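Local coordinates for 450aa long hypothetical fmu protein (Pyrococcus horikoshii, PDB 2YXL) that probably methylates cytosine at carbon 5 in RNA, using S-adenosylmethionine, whose analogue sinefungin is bound in the methyltransferase domain, at residues Leu156-Leu161 with Leu352-Arg357. Sequence-based numbering, arbitrary orientation.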
loop_
_atom_site.group_PDB
_atom_site.type_symbol
_atom_site.label_atom_id
_atom_site.label_comp_id
_atom_site.label_asym_id
_atom_site.label_seq_id
_atom_site.Cartn_x
_atom_site.Cartn_y
_atom_site.Cartn_z
ATOM N N LEU A 156 9.594 5.796 -14.742
ATOM C CA LEU A 156 8.157 5.997 -14.512
ATOM C C LEU A 156 7.919 6.665 -13.153
ATOM O O LEU A 156 7.144 6.178 -12.331
ATOM C CB LEU A 156 7.370 4.681 -14.650
ATOM C CG LEU A 156 7.575 3.818 -15.907
ATOM C CD1 LEU A 156 6.793 2.513 -15.811
ATOM C CD2 LEU A 156 7.214 4.563 -17.187
ATOM N N ALA A 157 8.607 7.783 -12.932
ATOM C CA ALA A 157 8.595 8.476 -11.643
ATOM C C ALA A 157 8.879 9.970 -11.818
ATOM O O ALA A 157 9.564 10.356 -12.767
ATOM C CB ALA A 157 9.621 7.848 -10.699
ATOM N N PRO A 158 8.358 10.815 -10.902
ATOM C CA PRO A 158 8.650 12.248 -11.004
ATOM C C PRO A 158 10.110 12.545 -10.676
ATOM O O PRO A 158 10.724 11.833 -9.878
ATOM C CB PRO A 158 7.724 12.875 -9.960
ATOM C CG PRO A 158 7.471 11.796 -8.978
ATOM C CD PRO A 158 7.493 10.508 -9.746
ATOM N N SER A 159 10.645 13.591 -11.298
ATOM C CA SER A 159 12.061 13.950 -11.192
ATOM C C SER A 159 12.552 14.155 -9.756
ATOM O O SER A 159 13.674 13.767 -9.424
ATOM C CB SER A 159 12.353 15.197 -12.034
ATOM O OG SER A 159 13.746 15.349 -12.246
ATOM N N TRP A 160 11.712 14.758 -8.914
ATOM C CA TRP A 160 12.062 15.007 -7.512
ATOM C C TRP A 160 12.263 13.706 -6.735
ATOM O O TRP A 160 13.143 13.629 -5.875
ATOM C CB TRP A 160 11.017 15.896 -6.821
ATOM C CG TRP A 160 9.765 15.176 -6.376
ATOM C CD1 TRP A 160 8.599 15.054 -7.075
ATOM C CD2 TRP A 160 9.562 14.483 -5.133
ATOM N NE1 TRP A 160 7.683 14.328 -6.348
ATOM C CE2 TRP A 160 8.248 13.965 -5.153
ATOM C CE3 TRP A 160 10.366 14.250 -4.006
ATOM C CZ2 TRP A 160 7.715 13.227 -4.089
ATOM C CZ3 TRP A 160 9.838 13.515 -2.948
ATOM C CH2 TRP A 160 8.523 13.013 -2.999
ATOM N N LEU A 161 11.443 12.698 -7.040
ATOM C CA LEU A 161 11.532 11.396 -6.387
ATOM C C LEU A 161 12.789 10.668 -6.844
ATOM O O LEU A 161 13.536 10.141 -6.019
ATOM C CB LEU A 161 10.297 10.541 -6.686
ATOM C CG LEU A 161 9.672 9.666 -5.584
ATOM C CD1 LEU A 161 9.045 8.422 -6.197
ATOM C CD2 LEU A 161 10.642 9.269 -4.466
ATOM N N LEU A 352 1.003 6.178 -5.774
ATOM C CA LEU A 352 1.534 6.978 -4.668
ATOM C C LEU A 352 2.760 7.803 -5.050
ATOM O O LEU A 352 2.950 8.910 -4.532
ATOM C CB LEU A 352 1.830 6.110 -3.438
ATOM C CG LEU A 352 0.622 5.601 -2.641
ATOM C CD1 LEU A 352 1.073 4.844 -1.405
ATOM C CD2 LEU A 352 -0.323 6.734 -2.248
ATOM N N ARG A 353 3.571 7.274 -5.964
ATOM C CA ARG A 353 4.754 7.982 -6.450
ATOM C C ARG A 353 4.403 9.343 -7.062
ATOM O O ARG A 353 5.229 10.253 -7.072
ATOM C CB ARG A 353 5.538 7.121 -7.449
ATOM C CG ARG A 353 4.887 6.987 -8.825
ATOM C CD ARG A 353 5.583 5.966 -9.701
ATOM N NE ARG A 353 5.421 4.600 -9.209
ATOM C CZ ARG A 353 6.051 3.539 -9.709
ATOM N NH1 ARG A 353 5.837 2.337 -9.188
ATOM N NH2 ARG A 353 6.894 3.673 -10.729
ATOM N N TRP A 354 3.174 9.476 -7.557
ATOM C CA TRP A 354 2.716 10.714 -8.182
ATOM C C TRP A 354 1.962 11.635 -7.217
ATOM O O TRP A 354 1.939 12.850 -7.408
ATOM C CB TRP A 354 1.864 10.407 -9.418
ATOM C CG TRP A 354 2.608 9.613 -10.443
ATOM C CD1 TRP A 354 2.435 8.290 -10.741
ATOM C CD2 TRP A 354 3.671 10.078 -11.282
ATOM N NE1 TRP A 354 3.314 7.908 -11.722
ATOM C CE2 TRP A 354 4.086 8.982 -12.073
ATOM C CE3 TRP A 354 4.310 11.314 -11.449
ATOM C CZ2 TRP A 354 5.109 9.086 -13.019
ATOM C CZ3 TRP A 354 5.328 11.416 -12.390
ATOM C CH2 TRP A 354 5.717 10.306 -13.163
ATOM N N ARG A 355 1.358 11.053 -6.185
ATOM C CA ARG A 355 0.565 11.818 -5.218
ATOM C C ARG A 355 1.405 12.368 -4.066
ATOM O O ARG A 355 0.978 13.288 -3.369
ATOM C CB ARG A 355 -0.606 10.982 -4.674
ATOM C CG ARG A 355 -1.408 10.230 -5.746
ATOM C CD ARG A 355 -2.892 10.607 -5.732
ATOM N NE ARG A 355 -3.521 10.452 -4.418
ATOM C CZ ARG A 355 -4.762 10.839 -4.124
ATOM N NH1 ARG A 355 -5.237 10.655 -2.899
ATOM N NH2 ARG A 355 -5.535 11.409 -5.046
ATOM N N LEU A 356 2.599 11.807 -3.879
ATOM C CA LEU A 356 3.510 12.227 -2.814
ATOM C C LEU A 356 4.123 13.607 -3.023
ATOM O O LEU A 356 4.491 13.974 -4.139
ATOM C CB LEU A 356 4.631 11.205 -2.612
ATOM C CG LEU A 356 4.437 10.187 -1.490
ATOM C CD1 LEU A 356 5.633 9.251 -1.422
ATOM C CD2 LEU A 356 4.219 10.893 -0.151
ATOM N N ARG A 357 4.239 14.345 -1.920
ATOM C CA ARG A 357 4.793 15.696 -1.895
ATOM C C ARG A 357 5.956 15.776 -0.884
ATOM O O ARG A 357 6.180 14.835 -0.123
ATOM C CB ARG A 357 3.686 16.689 -1.547
ATOM C CG ARG A 357 2.559 16.792 -2.566
ATOM C CD ARG A 357 1.325 17.446 -1.952
ATOM N NE ARG A 357 1.631 18.729 -1.315
ATOM C CZ ARG A 357 1.613 19.906 -1.934
ATOM N NH1 ARG A 357 1.909 21.009 -1.263
ATOM N NH2 ARG A 357 1.300 19.987 -3.220
HETATM O O HOH W 1 5.227 12.985 -6.564
#
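The turn between helices 147-155 and 159-169, with P158 at the N-cap position of the second, packs against the short helix 352-355 of the methyltransferase domain. P158 lies over one face of the W354 indole: CD stands 3.8 Å from the centroid of the six-membered ring, 20° off its normal, a CH-pi contact. The same proline touches the backbone as well, its CG reaching R353 O. W354 CZ2 and CH2 meet the L156 and A157 backbone, while NE1 is hydrogen-bonded to K62 O. An alanine in place of W354 would probably leave P158 CD without its aromatic face, open a gap under the turn and cost K62 O its indole donor.

R353 reaches the start of the turn. Its chain bends at chi3 (68°), and NH2 donates to L156 O at 3.0 Å, a nearly straight bond at 165°. That oxygen lies close to the guanidinium plane, although the donor stands above the carbonyl plane. N181 OD1 takes a second bond from NH2, and NH1 and NE are bonded to backbone oxygens of V180, I346 and P350, which should hold the group firmly. Nearer the backbone, R353 CB packs on L161 CD1 at 3.9 Å.

Water 1 joins the other end. It accepts from W160 NE1 at 2.8 Å and donates to R353 O and L356 O, lying at the edge of the indole in its plane. L356 CB is also at that edge, 4.0 Å from W160 CZ2.

Helix 47-75 adjoins L156, R353 and W354, helix 173-181 touches L156 and A157, and the L356 side chain is about 10 Å from that of C390, the predicted nucleophile; the contact thus ties helices preceding the four-stranded antiparallel sheet to the segment following strand 331-337.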